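Local coordinates for universal stress protein MT1672 (Mycobacterium tuberculosis, PDB 1TQ8) that is of unknown precise function but probably takes part in stress responses and may bind nucleotides, like some UspA-family relatives, at residues A16-T24 against L114-V125. Numbering follows the deposited sequence.
Sequences AYKTVVVGT and LADEEKADLLVV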
loop_
_atom_site.group_PDB
_atom_site.type_symbol
_atom_site.label_atom_id
_atom_site.label_comp_id
_atom_site.label_asym_id
_atom_site.label_seq_id
_atom_site.Cartn_x
_atom_site.Cartn_y
_atom_site.Cartn_z
ATOM N N ALA A 16 -2.108 24.413 14.925
ATOM C CA ALA A 16 -2.210 23.073 15.488
ATOM C C ALA A 16 -3.474 22.388 14.985
ATOM O O ALA A 16 -4.416 23.040 14.535
ATOM C CB ALA A 16 -2.227 23.140 17.009
ATOM N N TYR A 17 -3.491 21.066 15.059
ATOM C CA TYR A 17 -4.649 20.306 14.622
ATOM C C TYR A 17 -5.817 20.590 15.556
ATOM O O TYR A 17 -5.658 20.558 16.772
ATOM C CB TYR A 17 -4.327 18.815 14.647
ATOM C CG TYR A 17 -3.355 18.396 13.582
ATOM C CD1 TYR A 17 -2.166 17.753 13.913
ATOM C CD2 TYR A 17 -3.632 18.628 12.228
ATOM C CE1 TYR A 17 -1.276 17.352 12.923
ATOM C CE2 TYR A 17 -2.751 18.228 11.235
ATOM C CZ TYR A 17 -1.573 17.589 11.591
ATOM O OH TYR A 17 -0.697 17.175 10.612
ATOM N N LYS A 18 -6.987 20.857 14.991
ATOM C CA LYS A 18 -8.157 21.133 15.804
ATOM C C LYS A 18 -9.080 19.935 16.003
ATOM O O LYS A 18 -9.632 19.761 17.086
ATOM C CB LYS A 18 -8.965 22.276 15.198
ATOM C CG LYS A 18 -8.171 23.507 14.834
ATOM C CD LYS A 18 -9.118 24.575 14.306
ATOM C CE LYS A 18 -8.364 25.768 13.722
ATOM N NZ LYS A 18 -7.725 25.424 12.414
ATOM N N THR A 19 -9.256 19.115 14.968
ATOM C CA THR A 19 -10.144 17.951 15.056
ATOM C C THR A 19 -9.447 16.645 14.704
ATOM O O THR A 19 -9.237 16.339 13.536
ATOM C CB THR A 19 -11.363 18.121 14.131
ATOM O OG1 THR A 19 -12.031 19.353 14.438
ATOM C CG2 THR A 19 -12.341 16.966 14.315
ATOM N N VAL A 20 -9.114 15.874 15.734
ATOM C CA VAL A 20 -8.414 14.607 15.589
ATOM C C VAL A 20 -9.319 13.384 15.705
ATOM O O VAL A 20 -10.118 13.276 16.640
ATOM C CB VAL A 20 -7.332 14.467 16.676
ATOM C CG1 VAL A 20 -6.434 13.270 16.386
ATOM C CG2 VAL A 20 -6.520 15.746 16.759
ATOM N N VAL A 21 -9.191 12.461 14.754
ATOM C CA VAL A 21 -9.966 11.228 14.794
ATOM C C VAL A 21 -8.967 10.084 14.896
ATOM O O VAL A 21 -8.016 10.020 14.124
ATOM C CB VAL A 21 -10.825 11.034 13.517
ATOM C CG1 VAL A 21 -11.653 9.759 13.639
ATOM C CG2 VAL A 21 -11.742 12.225 13.318
ATOM N N VAL A 22 -9.160 9.202 15.872
ATOM C CA VAL A 22 -8.273 8.060 16.053
ATOM C C VAL A 22 -9.120 6.812 16.097
ATOM O O VAL A 22 -10.209 6.825 16.656
ATOM C CB VAL A 22 -7.448 8.143 17.374
ATOM C CG1 VAL A 22 -8.367 8.237 18.583
ATOM C CG2 VAL A 22 -6.543 6.927 17.502
ATOM N N GLY A 23 -8.616 5.732 15.507
ATOM C CA GLY A 23 -9.360 4.484 15.492
ATOM C C GLY A 23 -8.778 3.486 16.468
ATOM O O GLY A 23 -7.567 3.451 16.673
ATOM N N THR A 24 -9.632 2.684 17.092
ATOM C CA THR A 24 -9.155 1.676 18.027
ATOM C C THR A 24 -10.045 0.451 18.068
ATOM O O THR A 24 -11.276 0.557 18.015
ATOM C CB THR A 24 -9.052 2.205 19.476
ATOM O OG1 THR A 24 -8.691 1.121 20.340
ATOM C CG2 THR A 24 -10.389 2.760 19.949
ATOM N N LEU A 114 -16.816 10.284 8.147
ATOM C CA LEU A 114 -16.708 10.920 9.447
ATOM C C LEU A 114 -15.783 12.134 9.361
ATOM O O LEU A 114 -16.113 13.203 9.871
ATOM C CB LEU A 114 -16.194 9.911 10.472
ATOM C CG LEU A 114 -15.862 10.399 11.884
ATOM C CD1 LEU A 114 -17.020 11.186 12.448
ATOM C CD2 LEU A 114 -15.537 9.198 12.753
ATOM N N ALA A 115 -14.641 11.968 8.694
ATOM C CA ALA A 115 -13.680 13.052 8.535
ATOM C C ALA A 115 -14.323 14.225 7.825
ATOM O O ALA A 115 -14.072 15.380 8.153
ATOM C CB ALA A 115 -12.474 12.575 7.745
ATOM N N ASP A 116 -15.154 13.925 6.842
ATOM C CA ASP A 116 -15.828 14.977 6.101
ATOM C C ASP A 116 -16.907 15.617 6.970
ATOM O O ASP A 116 -17.041 16.836 7.004
ATOM C CB ASP A 116 -16.469 14.407 4.832
ATOM C CG ASP A 116 -15.446 13.820 3.859
ATOM O OD1 ASP A 116 -15.876 13.165 2.874
ATOM O OD2 ASP A 116 -14.220 14.011 4.063
ATOM N N GLU A 117 -17.667 14.786 7.677
ATOM C CA GLU A 117 -18.756 15.263 8.519
ATOM C C GLU A 117 -18.286 16.095 9.717
ATOM O O GLU A 117 -18.956 17.041 10.122
ATOM C CB GLU A 117 -19.578 14.065 8.995
ATOM C CG GLU A 117 -21.062 14.336 9.093
ATOM C CD GLU A 117 -21.681 14.749 7.766
ATOM O OE1 GLU A 117 -21.731 13.909 6.841
ATOM O OE2 GLU A 117 -22.113 15.916 7.649
ATOM N N GLU A 118 -17.133 15.747 10.276
ATOM C CA GLU A 118 -16.592 16.459 11.424
ATOM C C GLU A 118 -15.455 17.398 11.020
ATOM O O GLU A 118 -14.814 18.014 11.869
ATOM C CB GLU A 118 -16.097 15.450 12.463
ATOM C CG GLU A 118 -17.212 14.770 13.257
ATOM C CD GLU A 118 -17.644 15.588 14.471
ATOM O OE1 GLU A 118 -18.686 15.265 15.087
ATOM O OE2 GLU A 118 -16.933 16.554 14.819
ATOM N N LYS A 119 -15.198 17.500 9.721
ATOM C CA LYS A 119 -14.133 18.370 9.239
ATOM C C LYS A 119 -12.799 18.084 9.938
ATOM O O LYS A 119 -12.093 19.005 10.349
ATOM C CB LYS A 119 -14.545 19.835 9.437
ATOM C CG LYS A 119 -15.655 20.272 8.476
ATOM C CD LYS A 119 -16.424 21.494 8.963
ATOM C CE LYS A 119 -17.282 21.159 10.179
ATOM N NZ LYS A 119 -18.058 22.344 10.665
ATOM N N ALA A 120 -12.458 16.803 10.061
ATOM C CA ALA A 120 -11.203 16.388 10.694
ATOM C C ALA A 120 -9.988 16.937 9.945
ATOM O O ALA A 120 -10.083 17.286 8.767
ATOM C CB ALA A 120 -11.124 14.851 10.739
ATOM N N ASP A 121 -8.851 17.025 10.632
ATOM C CA ASP A 121 -7.627 17.487 9.992
ATOM C C ASP A 121 -6.485 16.499 10.237
ATOM O O ASP A 121 -5.402 16.626 9.673
ATOM C CB ASP A 121 -7.252 18.911 10.445
ATOM C CG ASP A 121 -7.199 19.068 11.952
ATOM O OD1 ASP A 121 -7.330 20.218 12.421
ATOM O OD2 ASP A 121 -7.017 18.064 12.672
ATOM N N LEU A 122 -6.757 15.483 11.043
ATOM C CA LEU A 122 -5.762 14.465 11.336
ATOM C C LEU A 122 -6.395 13.122 11.706
ATOM O O LEU A 122 -7.216 13.052 12.623
ATOM C CB LEU A 122 -4.866 14.930 12.489
ATOM C CG LEU A 122 -3.935 13.856 13.064
ATOM C CD1 LEU A 122 -2.956 13.453 11.969
ATOM C CD2 LEU A 122 -3.178 14.373 14.293
ATOM N N LEU A 123 -6.020 12.062 10.995
ATOM C CA LEU A 123 -6.529 10.731 11.309
ATOM C C LEU A 123 -5.365 9.952 11.905
ATOM O O LEU A 123 -4.240 10.025 11.414
ATOM C CB LEU A 123 -7.036 10.014 10.061
ATOM C CG LEU A 123 -8.099 10.748 9.256
ATOM C CD1 LEU A 123 -8.499 9.859 8.104
ATOM C CD2 LEU A 123 -9.309 11.097 10.124
ATOM N N VAL A 124 -5.645 9.199 12.959
ATOM C CA VAL A 124 -4.623 8.442 13.650
ATOM C C VAL A 124 -5.002 6.981 13.845
ATOM O O VAL A 124 -6.126 6.681 14.252
ATOM C CB VAL A 124 -4.400 9.019 15.063
ATOM C CG1 VAL A 124 -3.283 8.272 15.755
ATOM C CG2 VAL A 124 -4.123 10.508 14.991
ATOM N N VAL A 125 -4.066 6.074 13.576
ATOM C CA VAL A 125 -4.305 4.655 13.812
ATOM C C VAL A 125 -3.038 3.999 14.317
ATOM O O VAL A 125 -1.936 4.482 14.077
ATOM C CB VAL A 125 -4.766 3.897 12.541
ATOM C CG1 VAL A 125 -6.100 4.463 12.052
ATOM C CG2 VAL A 125 -3.706 3.991 11.441
#
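D121 turns its carboxylate back onto the backbone at K18 and T19, where the chain enters strand 19-23: with CG lodged between its own backbone N and carbonyl carbon (chi1 52°), OD1 takes the N-H of K18 through its syn lone pair at 2.7 Å. T19 N adds weak, long bonds to both oxygens, while D121 N donates to T19 O at 3.0 Å. Beside it the Y17 ring, its plane turned 55° from the carboxylate, lies with one face over L122, whose CB sits 3.9 Å from the ring centroid in a CH-pi contact; L122 CD2 meets the ring at CD1. Y17 OH hydrogen-bonds D152 of a neighbouring subunit. From here the strands run parallel in the Usp alpha/beta sheet, joined by the backbone hydrogen bonds V21 N to L122 O, V124 N to V21 O and G23 N to V124 O; 122-125 also pairs with a strand of that same subunit. V20 and V124 touch CG1 to CG2 on the L122 face. On the other face V21 and L123 lie side by side, V21 CB 3.7 Å from L123 CD2, and V21 spreads its branches, CG2 against A120 CB and CG1 to L114 CD2 on helix 107-117, which a Schellman motif ends at K119.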